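Local coordinates for protein phospholipase C-beta (PLC-beta) (Sepia officinalis, PDB 3QR0) that belongs to the phospholipase C-beta family and joins PH, EF-hand-like, TIM-barrel X and Y, and C2 domains in one chain, with a calcium ion bound in the barrel, at residues Leu67-Arg71 with Asn752-Leu758; Ile231-Phe235 with Leu297-Leu303; Thr343-Leu347 with Arg577-Ser581. One frame throughout, in Å; residues are numbered along the deposited sequence.

Contact 1 (Leu67-Arg71 with Asn752-Leu758)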
# COMPACT_ATOMS: atom_id res chain seq x y z
N LEU A 67 -15.72 3.15 2.02
CA LEU A 67 -14.59 3.71 2.75
C LEU A 67 -13.25 3.08 2.34
O LEU A 67 -12.19 3.63 2.66
CB LEU A 67 -14.79 3.57 4.26
CG LEU A 67 -15.95 4.39 4.85
CD1 LEU A 67 -15.98 4.23 6.36
CD2 LEU A 67 -15.85 5.86 4.48
N ALA A 68 -13.30 1.96 1.61
CA ALA A 68 -12.11 1.36 1.01
C ALA A 68 -11.37 2.31 0.06
O ALA A 68 -10.18 2.14 -0.17
CB ALA A 68 -12.48 0.08 0.27
N TYR A 69 -12.08 3.30 -0.50
CA TYR A 69 -11.47 4.24 -1.43
C TYR A 69 -11.45 5.69 -0.92
O TYR A 69 -11.09 6.60 -1.65
CB TYR A 69 -12.15 4.12 -2.79
CG TYR A 69 -12.26 2.66 -3.21
CD1 TYR A 69 -11.12 1.89 -3.40
CD2 TYR A 69 -13.50 2.05 -3.38
CE1 TYR A 69 -11.21 0.55 -3.75
CE2 TYR A 69 -13.60 0.71 -3.73
CZ TYR A 69 -12.45 -0.03 -3.92
OH TYR A 69 -12.54 -1.36 -4.27
N VAL A 70 -11.83 5.89 0.34
CA VAL A 70 -11.74 7.21 0.96
C VAL A 70 -10.28 7.48 1.29
O VAL A 70 -9.58 6.63 1.85
CB VAL A 70 -12.64 7.33 2.21
CG1 VAL A 70 -12.23 8.54 3.04
CG2 VAL A 70 -14.11 7.42 1.79
N ARG A 71 -9.81 8.67 0.89
CA ARG A 71 -8.40 9.04 1.01
C ARG A 71 -8.15 10.00 2.15
O ARG A 71 -7.14 9.91 2.85
CB ARG A 71 -7.92 9.67 -0.30
CG ARG A 71 -8.00 8.72 -1.50
CD ARG A 71 -7.03 7.58 -1.37
NE ARG A 71 -7.25 6.54 -2.37
CZ ARG A 71 -6.45 5.50 -2.57
NH1 ARG A 71 -5.35 5.34 -1.84
NH2 ARG A 71 -6.74 4.61 -3.51
N ASN A 752 -5.98 -3.13 -5.82
CA ASN A 752 -5.72 -2.33 -7.02
C ASN A 752 -4.28 -1.82 -6.98
O ASN A 752 -3.50 -2.21 -6.11
CB ASN A 752 -6.78 -1.23 -7.21
CG ASN A 752 -6.79 -0.18 -6.11
OD1 ASN A 752 -5.81 0.02 -5.39
ND2 ASN A 752 -7.92 0.50 -5.98
N GLU A 753 -3.92 -0.96 -7.93
CA GLU A 753 -2.53 -0.50 -8.07
C GLU A 753 -2.07 0.32 -6.87
O GLU A 753 -0.89 0.29 -6.52
CB GLU A 753 -2.35 0.32 -9.34
CG GLU A 753 -2.57 -0.43 -10.63
CD GLU A 753 -3.99 -0.32 -11.15
OE1 GLU A 753 -4.93 -0.13 -10.34
OE2 GLU A 753 -4.17 -0.43 -12.38
N SER A 754 -3.00 1.04 -6.24
CA SER A 754 -2.69 1.83 -5.03
C SER A 754 -2.71 0.98 -3.76
O SER A 754 -2.59 1.51 -2.65
CB SER A 754 -3.67 3.00 -4.88
OG SER A 754 -4.97 2.56 -4.54
N ASN A 755 -2.88 -0.33 -3.93
CA ASN A 755 -2.94 -1.30 -2.84
C ASN A 755 -4.17 -1.18 -1.95
O ASN A 755 -4.14 -1.58 -0.79
CB ASN A 755 -1.66 -1.29 -1.98
CG ASN A 755 -1.37 -2.64 -1.33
OD1 ASN A 755 -1.63 -3.70 -1.91
ND2 ASN A 755 -0.84 -2.62 -0.11
N ARG A 756 -5.27 -0.64 -2.49
CA ARG A 756 -6.55 -0.68 -1.79
C ARG A 756 -7.35 -1.89 -2.27
O ARG A 756 -7.21 -2.32 -3.42
CB ARG A 756 -7.33 0.62 -1.99
CG ARG A 756 -6.75 1.82 -1.22
CD ARG A 756 -6.84 1.62 0.29
NE ARG A 756 -6.41 2.79 1.05
CZ ARG A 756 -7.19 3.81 1.41
NH1 ARG A 756 -8.47 3.85 1.07
NH2 ARG A 756 -6.67 4.81 2.11
N PRO A 757 -8.21 -2.44 -1.40
CA PRO A 757 -8.96 -3.65 -1.74
C PRO A 757 -9.93 -3.47 -2.91
O PRO A 757 -10.65 -2.47 -2.98
CB PRO A 757 -9.75 -3.98 -0.45
CG PRO A 757 -9.19 -3.11 0.61
CD PRO A 757 -8.57 -1.94 -0.06
N LEU A 758 -9.95 -4.44 -3.81
CA LEU A 758 -11.01 -4.55 -4.80
C LEU A 758 -12.34 -4.90 -4.13
O LEU A 758 -13.40 -4.56 -4.64
CB LEU A 758 -10.69 -5.62 -5.85
CG LEU A 758 -9.94 -5.17 -7.10
CD1 LEU A 758 -8.57 -4.68 -6.73
CD2 LEU A 758 -9.86 -6.31 -8.11
O HOH W 1 -3.17 3.89 -1.59
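Residues 67-69, with a weak bond from V70 N to L67 O at 3.3 Å, lead straight into strand 70-75. Facing them, N752 to N755 form a type I beta turn, closed by N755 N donating to N752 O at 2.9 Å. With N755 in the left-handed region and N752 N donating to R756 O at 2.8 Å, the turn is followed by a G1 beta bulge. The backbones come closest at A68 and P757, whose CA atoms lie 6.5 Å apart.

R756 does most of the bridging. Its NH1 donates to A68 O at 2.7 Å and to V70 O at 3.1 Å, so one nitrogen holds two carbonyls, one just before the strand and one at its start. Two folds meet here: strand 70-75 is an edge of the seven-stranded PH sheet, while the bulged turn follows strand 746-751 at the edge of a C2 sheet.

The guanidinium of R71 lies flat on that of R756, centres 4.4 Å apart and planes at 20°. Two like charges can stack because each uses its rim for bonds: R71 NH2 donates to S754 OG at 2.9 Å, and R71 NH1 gives to a water 2.6 Å away that in turn donates to S754 O at 2.7 Å. Y142 adds a cation-pi contact to R756. Y69 starts out pointing away, yet its ring swings back so that OH donates to P757 O at 2.5 Å. Beside it, A68 CB touches P757 CD at 4.4 Å.

Contact 2 (Ile231-Phe235 with Leu297-Leu303)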
# COMPACT_ATOMS: atom_id res chain seq x y z
N ILE A 231 -12.95 -27.74 -3.60
CA ILE A 231 -13.06 -28.04 -2.18
C ILE A 231 -13.27 -29.54 -1.93
O ILE A 231 -12.80 -30.06 -0.92
CB ILE A 231 -14.19 -27.21 -1.50
CG1 ILE A 231 -13.89 -25.71 -1.61
CG2 ILE A 231 -14.32 -27.58 -0.03
CD1 ILE A 231 -12.60 -25.26 -0.92
N GLU A 232 -13.94 -30.22 -2.86
CA GLU A 232 -14.18 -31.66 -2.74
C GLU A 232 -12.87 -32.45 -2.67
O GLU A 232 -12.67 -33.24 -1.74
CB GLU A 232 -15.04 -32.16 -3.92
CG GLU A 232 -15.46 -33.62 -3.83
CD GLU A 232 -16.38 -33.91 -2.65
OE1 GLU A 232 -17.39 -33.19 -2.47
OE2 GLU A 232 -16.09 -34.87 -1.89
N GLY A 233 -12.00 -32.24 -3.65
CA GLY A 233 -10.69 -32.88 -3.66
C GLY A 233 -9.84 -32.50 -2.46
O GLY A 233 -9.15 -33.34 -1.89
N ILE A 234 -9.91 -31.23 -2.05
CA ILE A 234 -9.14 -30.77 -0.89
C ILE A 234 -9.68 -31.39 0.41
O ILE A 234 -8.91 -31.80 1.28
CB ILE A 234 -9.15 -29.23 -0.79
CG1 ILE A 234 -8.34 -28.62 -1.94
CG2 ILE A 234 -8.59 -28.77 0.55
CD1 ILE A 234 -8.54 -27.12 -2.11
N PHE A 235 -11.00 -31.47 0.52
CA PHE A 235 -11.63 -32.13 1.67
C PHE A 235 -11.23 -33.60 1.76
O PHE A 235 -10.89 -34.09 2.85
CB PHE A 235 -13.15 -31.99 1.57
CG PHE A 235 -13.88 -32.50 2.78
CD1 PHE A 235 -13.84 -31.79 3.97
CD2 PHE A 235 -14.59 -33.69 2.72
CE1 PHE A 235 -14.51 -32.25 5.09
CE2 PHE A 235 -15.26 -34.15 3.84
CZ PHE A 235 -15.22 -33.43 5.02
N LEU A 297 -15.38 -31.65 11.29
CA LEU A 297 -15.48 -30.53 10.37
C LEU A 297 -15.92 -31.03 8.99
O LEU A 297 -15.28 -31.90 8.40
CB LEU A 297 -14.14 -29.80 10.27
CG LEU A 297 -14.09 -28.51 9.44
CD1 LEU A 297 -14.98 -27.43 10.04
CD2 LEU A 297 -12.65 -28.02 9.33
N THR A 298 -17.02 -30.46 8.49
CA THR A 298 -17.59 -30.82 7.19
C THR A 298 -16.94 -30.02 6.06
O THR A 298 -16.16 -29.09 6.31
CB THR A 298 -19.12 -30.56 7.17
OG1 THR A 298 -19.37 -29.18 7.42
CG2 THR A 298 -19.83 -31.40 8.24
N LYS A 299 -17.27 -30.38 4.83
CA LYS A 299 -16.77 -29.68 3.63
C LYS A 299 -17.11 -28.19 3.67
O LYS A 299 -16.27 -27.34 3.35
CB LYS A 299 -17.39 -30.33 2.40
CG LYS A 299 -16.88 -29.82 1.07
CD LYS A 299 -17.38 -30.68 -0.09
CE LYS A 299 -18.90 -30.64 -0.23
NZ LYS A 299 -19.37 -31.33 -1.46
N GLU A 300 -18.33 -27.87 4.08
CA GLU A 300 -18.79 -26.48 4.15
C GLU A 300 -18.13 -25.75 5.32
O GLU A 300 -17.84 -24.56 5.23
CB GLU A 300 -20.31 -26.43 4.28
CG GLU A 300 -21.08 -26.87 3.03
CD GLU A 300 -21.14 -28.39 2.82
OE1 GLU A 300 -20.91 -29.17 3.78
OE2 GLU A 300 -21.42 -28.80 1.67
N GLY A 301 -17.89 -26.47 6.42
CA GLY A 301 -17.13 -25.95 7.55
C GLY A 301 -15.69 -25.62 7.19
O GLY A 301 -15.14 -24.62 7.65
N LEU A 302 -15.07 -26.47 6.36
CA LEU A 302 -13.71 -26.23 5.87
C LEU A 302 -13.62 -24.97 5.02
O LEU A 302 -12.73 -24.15 5.21
CB LEU A 302 -13.20 -27.43 5.06
CG LEU A 302 -11.79 -27.30 4.46
CD1 LEU A 302 -10.75 -27.12 5.56
CD2 LEU A 302 -11.45 -28.51 3.61
N LEU A 303 -14.55 -24.84 4.08
CA LEU A 303 -14.59 -23.65 3.22
C LEU A 303 -14.77 -22.39 4.05
O LEU A 303 -14.14 -21.36 3.79
CB LEU A 303 -15.71 -23.78 2.17
CG LEU A 303 -15.84 -22.64 1.15
CD1 LEU A 303 -14.48 -22.23 0.57
CD2 LEU A 303 -16.79 -23.07 0.03
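I231, I234 and F235, one face of a helix, meet L302 and L303 of another. I231 CD1 lies 3.9 Å from L303 CD1, I234 CG2 lies 4.2 Å from L302 CD2, and the same L302 CD2 sits 4.1 Å from F235 CD1, at the edge of the ring. L302 therefore fills the space between I234 and F235, which are adjacent on their helix. The axes of the short helical segments 231-235 and 299-303 cross steeply, at 101° with a closest approach of 10.1 Å.

F235 carries the contact to the start of the second helix, where its CA-to-CB bond points. K299 CB stands over the ring face, 4.2 Å from the centroid and only 12° off the normal, a CH-pi contact; L297 O lies at the ring edge, 3.4 Å from F235 CE1. The K299 side chain then runs outward across the first helix: its CG packs 3.6 Å from I231 CG2, and NZ closes a salt bridge with E232 OE1 at 2.9 Å at the solvent-facing edge of the contact. E232 leaves its backbone away from the partner helix and bends round to meet it. Right before K299, T298 is the N-cap: G301 N donates to its OG1 at 3.2 Å, and that hydroxyl also bonds E284.

L297 pairs its backbone with I245, joining the short strands 245-246 and 296-297 as the loops of paired EF-hands do. The contact thus sets the helix before one loop, 230-238, against the helix after the other, 299-307, with helix 273-288 touching L297 and T298.

Contact 3 (Thr343-Leu347 with Arg577-Ser581); sequences TGHQL and RVDSS
H345, with chi1 -162° and chi2 -90°, lays its ring over V578 O, CE1 at 3.4 Å from that oxygen, with D579 CA 3.9 Å from CD2. Neither segment is helix or strand. R577-S580 is a type I turn (V578 -65/-22, D579 -85/6) closed by S580 N to R577 O at 3.0 Å, and S580 follows at 71/23. G344 takes the unusual -153/-123, open mainly to glycine; H345 is extended at -69/144 and Q346 helical at -68/-25. CA atoms pair H345 with D579 at 4.9 Å and Q346 with V578 at 5.1 Å. Q346 N donates to V578 O at 2.9 Å. S580 OG (chi1 m) gives to G344 O at 2.6 Å and receives Q346 NE2 at 2.8 Å, Q346 being m, m. L347 CD1 meets V578 CG1 at 3.8 Å. Q346 OE1 bonds N339, a calcium ligand. This joins X and Y halves of the TIM barrel: the loop between strand 332-334 and helix 354-361 lies against that between strand 569-572 and helix 586-589.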
# COMPACT_ATOMS: atom_id res chain seq x y z
N THR A 343 2.03 15.30 -11.16
CA THR A 343 0.93 14.34 -11.17
C THR A 343 0.84 13.53 -12.46
O THR A 343 -0.01 12.66 -12.58
CB THR A 343 -0.41 15.02 -10.90
OG1 THR A 343 -0.68 15.98 -11.92
CG2 THR A 343 -0.38 15.69 -9.52
N GLY A 344 1.73 13.82 -13.42
CA GLY A 344 1.79 13.06 -14.67
C GLY A 344 3.16 13.06 -15.32
O GLY A 344 4.16 12.66 -14.71
N HIS A 345 3.20 13.52 -16.57
CA HIS A 345 4.40 13.53 -17.41
C HIS A 345 5.42 14.53 -16.86
O HIS A 345 5.04 15.59 -16.36
CB HIS A 345 3.99 13.92 -18.83
CG HIS A 345 4.99 13.58 -19.89
ND1 HIS A 345 5.99 14.45 -20.29
CD2 HIS A 345 5.10 12.50 -20.70
CE1 HIS A 345 6.68 13.91 -21.27
NE2 HIS A 345 6.17 12.72 -21.54
N GLN A 346 6.70 14.19 -16.97
CA GLN A 346 7.78 15.03 -16.42
C GLN A 346 7.97 16.37 -17.15
O GLN A 346 8.51 17.31 -16.57
CB GLN A 346 9.12 14.28 -16.45
CG GLN A 346 9.18 13.02 -15.59
CD GLN A 346 9.17 13.33 -14.10
OE1 GLN A 346 10.02 14.05 -13.60
NE2 GLN A 346 8.19 12.77 -13.40
N LEU A 347 7.56 16.44 -18.41
CA LEU A 347 7.81 17.62 -19.24
C LEU A 347 6.56 18.43 -19.56
O LEU A 347 6.64 19.64 -19.72
CB LEU A 347 8.49 17.23 -20.55
CG LEU A 347 9.78 16.42 -20.46
CD1 LEU A 347 10.28 16.12 -21.86
CD2 LEU A 347 10.83 17.14 -19.64
N ARG A 577 13.49 9.13 -18.40
CA ARG A 577 12.17 8.58 -18.08
C ARG A 577 11.13 9.70 -18.03
O ARG A 577 10.50 9.94 -17.01
CB ARG A 577 12.20 7.84 -16.74
CG ARG A 577 13.11 6.63 -16.71
CD ARG A 577 13.15 6.03 -15.31
NE ARG A 577 14.02 4.86 -15.23
CZ ARG A 577 13.69 3.62 -15.58
NH1 ARG A 577 12.48 3.34 -16.07
NH2 ARG A 577 14.58 2.65 -15.46
N VAL A 578 10.96 10.37 -19.17
CA VAL A 578 10.09 11.54 -19.26
C VAL A 578 8.61 11.23 -19.01
O VAL A 578 7.85 12.12 -18.62
CB VAL A 578 10.27 12.27 -20.62
CG1 VAL A 578 11.69 12.80 -20.77
CG2 VAL A 578 9.91 11.35 -21.80
N ASP A 579 8.22 9.96 -19.20
CA ASP A 579 6.84 9.52 -18.95
C ASP A 579 6.58 9.14 -17.49
O ASP A 579 5.49 8.63 -17.16
CB ASP A 579 6.46 8.36 -19.88
CG ASP A 579 7.33 7.11 -19.68
OD1 ASP A 579 8.39 7.16 -19.00
OD2 ASP A 579 6.94 6.06 -20.23
N SER A 580 7.57 9.37 -16.63
CA SER A 580 7.47 9.14 -15.19
C SER A 580 7.45 7.66 -14.83
O SER A 580 7.00 7.28 -13.74
CB SER A 580 6.29 9.90 -14.58
OG SER A 580 6.33 11.27 -14.95
N SER A 581 7.98 6.82 -15.72
CA SER A 581 8.14 5.41 -15.46
C SER A 581 9.18 5.23 -14.35
O SER A 581 9.97 6.13 -14.07
CB SER A 581 8.60 4.68 -16.73
OG SER A 581 9.87 5.14 -17.14

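Overall arrangement
Two of the three contacts join separate parts of the chain. Contact 1 closes the longest loop, from the PH sheet to the C2 region, and both others are nested inside it, contact 2 finishing before contact 3 opens. Contact 2 lies within the EF-hand-like part; contact 3 joins the X and Y parts of the barrel. The centre of contact 1 lies about 9 Å from the chain's centre; contacts 2 and 3, centres about 50 Å apart, lie on opposite sides of it. From contact 1 the centres are about 31 Å to contact 2 and 23 Å to contact 3, and none touch. The chain's early and late domains thus meet near its middle.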